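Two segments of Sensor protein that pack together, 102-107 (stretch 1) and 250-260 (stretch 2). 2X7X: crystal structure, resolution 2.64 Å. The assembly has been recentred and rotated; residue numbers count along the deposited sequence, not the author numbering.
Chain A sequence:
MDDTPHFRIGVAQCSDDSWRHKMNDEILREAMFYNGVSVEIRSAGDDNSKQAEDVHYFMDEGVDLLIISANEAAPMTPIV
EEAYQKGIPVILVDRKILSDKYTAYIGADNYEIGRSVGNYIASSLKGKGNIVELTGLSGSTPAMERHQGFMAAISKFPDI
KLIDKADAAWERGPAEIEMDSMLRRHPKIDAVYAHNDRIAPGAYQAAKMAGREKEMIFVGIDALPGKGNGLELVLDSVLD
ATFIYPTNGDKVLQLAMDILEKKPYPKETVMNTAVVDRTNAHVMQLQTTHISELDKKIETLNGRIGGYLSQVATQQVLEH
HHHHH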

# COMPACT_ATOMS: atom_id res chain seq x y z
N TYR A 102 8.76 -10.40 32.27
CA TYR A 102 7.63 -10.35 31.34
C TYR A 102 7.72 -11.61 30.48
O TYR A 102 8.77 -12.24 30.39
CB TYR A 102 7.66 -9.07 30.47
CG TYR A 102 8.89 -8.93 29.59
CD1 TYR A 102 8.96 -9.61 28.36
CD2 TYR A 102 9.98 -8.16 29.97
CE1 TYR A 102 10.09 -9.52 27.54
CE2 TYR A 102 11.13 -8.05 29.14
CZ TYR A 102 11.16 -8.75 27.92
OH TYR A 102 12.25 -8.69 27.08
N THR A 103 6.63 -11.99 29.83
CA THR A 103 6.64 -13.23 29.04
C THR A 103 7.22 -13.02 27.63
O THR A 103 8.06 -13.81 27.17
CB THR A 103 5.24 -13.83 28.95
OG1 THR A 103 4.60 -13.78 30.23
CG2 THR A 103 5.31 -15.26 28.45
N ALA A 104 6.75 -11.98 26.95
CA ALA A 104 7.19 -11.70 25.58
C ALA A 104 7.09 -10.23 25.22
O ALA A 104 6.23 -9.50 25.71
CB ALA A 104 6.42 -12.55 24.57
N TYR A 105 8.00 -9.80 24.34
CA TYR A 105 8.02 -8.43 23.84
C TYR A 105 7.73 -8.43 22.34
O TYR A 105 8.28 -9.23 21.59
CB TYR A 105 9.37 -7.77 24.12
CG TYR A 105 9.53 -6.41 23.47
CD1 TYR A 105 8.73 -5.33 23.86
CD2 TYR A 105 10.45 -6.21 22.44
CE1 TYR A 105 8.85 -4.08 23.24
CE2 TYR A 105 10.58 -4.96 21.82
CZ TYR A 105 9.78 -3.90 22.23
OH TYR A 105 9.92 -2.67 21.62
N ILE A 106 6.85 -7.53 21.92
CA ILE A 106 6.70 -7.24 20.49
C ILE A 106 6.65 -5.74 20.20
O ILE A 106 5.97 -4.98 20.90
CB ILE A 106 5.48 -7.95 19.88
CG1 ILE A 106 5.46 -7.75 18.36
CG2 ILE A 106 4.20 -7.47 20.53
CD1 ILE A 106 4.28 -8.41 17.65
N GLY A 107 7.37 -5.32 19.17
CA GLY A 107 7.39 -3.92 18.78
C GLY A 107 8.39 -3.60 17.69
O GLY A 107 9.11 -4.48 17.23
N ASP A 250 -2.99 -7.74 14.93
CA ASP A 250 -3.14 -9.17 14.66
C ASP A 250 -1.97 -10.03 15.15
O ASP A 250 -2.18 -11.12 15.71
CB ASP A 250 -3.39 -9.42 13.16
CG ASP A 250 -2.21 -9.02 12.30
OD1 ASP A 250 -1.85 -9.81 11.39
OD2 ASP A 250 -1.64 -7.92 12.54
N LYS A 251 -0.74 -9.56 14.95
CA LYS A 251 0.44 -10.30 15.38
C LYS A 251 0.58 -10.30 16.90
O LYS A 251 1.23 -11.17 17.47
CB LYS A 251 1.71 -9.77 14.71
CG LYS A 251 1.93 -10.23 13.26
CD LYS A 251 3.34 -9.86 12.78
CE LYS A 251 3.46 -9.85 11.25
NZ LYS A 251 3.55 -11.23 10.71
N VAL A 252 -0.04 -9.31 17.55
CA VAL A 252 -0.07 -9.21 19.00
C VAL A 252 -0.95 -10.32 19.55
O VAL A 252 -0.54 -11.03 20.47
CB VAL A 252 -0.58 -7.83 19.49
CG1 VAL A 252 -0.89 -7.85 20.98
CG2 VAL A 252 0.45 -6.76 19.20
N LEU A 253 -2.15 -10.47 18.99
CA LEU A 253 -3.05 -11.52 19.43
C LEU A 253 -2.53 -12.93 19.13
O LEU A 253 -2.69 -13.83 19.96
CB LEU A 253 -4.45 -11.34 18.87
CG LEU A 253 -5.48 -12.16 19.67
CD1 LEU A 253 -5.62 -11.64 21.11
CD2 LEU A 253 -6.81 -12.18 18.99
N GLN A 254 -1.92 -13.13 17.97
CA GLN A 254 -1.34 -14.42 17.62
C GLN A 254 -0.31 -14.84 18.65
O GLN A 254 -0.17 -16.03 18.94
CB GLN A 254 -0.70 -14.39 16.24
CG GLN A 254 -1.51 -15.11 15.17
CD GLN A 254 -1.77 -14.23 13.96
OE1 GLN A 254 -2.87 -13.70 13.81
NE2 GLN A 254 -0.75 -14.05 13.11
N LEU A 255 0.39 -13.86 19.20
CA LEU A 255 1.38 -14.10 20.23
C LEU A 255 0.67 -14.53 21.51
O LEU A 255 1.04 -15.54 22.11
CB LEU A 255 2.21 -12.84 20.46
CG LEU A 255 3.39 -12.83 21.43
CD1 LEU A 255 4.46 -13.86 21.05
CD2 LEU A 255 3.99 -11.42 21.48
N ALA A 256 -0.36 -13.78 21.91
CA ALA A 256 -1.18 -14.14 23.05
C ALA A 256 -1.68 -15.59 22.94
O ALA A 256 -1.49 -16.39 23.86
CB ALA A 256 -2.36 -13.17 23.20
N MET A 257 -2.28 -15.92 21.80
CA MET A 257 -2.81 -17.27 21.56
C MET A 257 -1.76 -18.38 21.59
O MET A 257 -2.00 -19.43 22.19
CB MET A 257 -3.59 -17.31 20.25
CG MET A 257 -4.92 -16.58 20.32
SD MET A 257 -5.57 -16.60 22.00
CE MET A 257 -7.32 -16.81 21.71
N ASP A 258 -0.61 -18.16 20.97
CA ASP A 258 0.50 -19.11 21.04
C ASP A 258 0.89 -19.42 22.48
O ASP A 258 1.14 -20.58 22.82
CB ASP A 258 1.71 -18.61 20.24
CG ASP A 258 1.43 -18.53 18.74
OD1 ASP A 258 0.36 -18.99 18.30
OD2 ASP A 258 2.29 -18.01 18.01
N ILE A 259 0.93 -18.40 23.32
CA ILE A 259 1.34 -18.55 24.72
C ILE A 259 0.27 -19.29 25.51
O ILE A 259 0.58 -20.26 26.21
CB ILE A 259 1.65 -17.18 25.36
CG1 ILE A 259 2.97 -16.63 24.80
CG2 ILE A 259 1.70 -17.29 26.89
CD1 ILE A 259 3.20 -15.17 25.08
N LEU A 260 -0.97 -18.83 25.40
CA LEU A 260 -2.09 -19.47 26.09
C LEU A 260 -2.28 -20.94 25.67
O LEU A 260 -2.42 -21.81 26.52
CB LEU A 260 -3.38 -18.69 25.87
CG LEU A 260 -3.54 -17.35 26.59
CD1 LEU A 260 -4.83 -16.68 26.13
CD2 LEU A 260 -3.50 -17.48 28.11

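Strand residues 104-107 lie against helix residues 250-260; the strand continues later in the chain and the helix begins earlier. The two run nearly antiparallel, with 168° between their N-to-C directions and 9.7 Å between their axes at closest approach. The chain therefore rises along one element as it descends along the other: Thr103 lies near Ile259, Ala104 near Leu255, and Ile106 near Val252. No hydrogen bond crosses between the stretches. The helix satisfies much of its backbone internally, as in Met257 N to Leu253 O at 2.8 Å. The contact across the stretches is mostly apolar side-chain packing.

Tyr102 precedes the strand and stays out of reach of the helix. Thr103 makes the first contact. Thr103 CG2, a methyl, lies 4.0 Å from Ile259 CD1, while the hydroxyl OG1 is hydrogen-bonded elsewhere in the structure. Ala104 also points toward the helix. Ala104 CB lies 4.1 Å from Leu255 CD2 and 4.2 Å from Ile259 CD1. Leu255 and Ile259 are four residues apart, about one helical turn, so both can reach this small methyl from the same side of the helix.

Tyr105 points away, as expected from the alternation of side chains along a strand. Ile106 points back toward the helix and has the largest covered area in the contact, 80 Å². Its chi1 and chi2 are both t, an extended form. Ile106 CG2 lies 4.0 Å from Val252 CG2 and 4.1 Å from Leu255 CD2. Ile106 CD1 lies 4.1 Å from Lys251 CB; this is contact with the aliphatic base of the lysine, whose end leads away. Leu255 thus touches both Ala104 and Ile106, bridging the two inward-facing strand residues.

Gly107 has no side chain and makes no contact with the helix. In all, the two stretches bury 287 Å², summed over both sides.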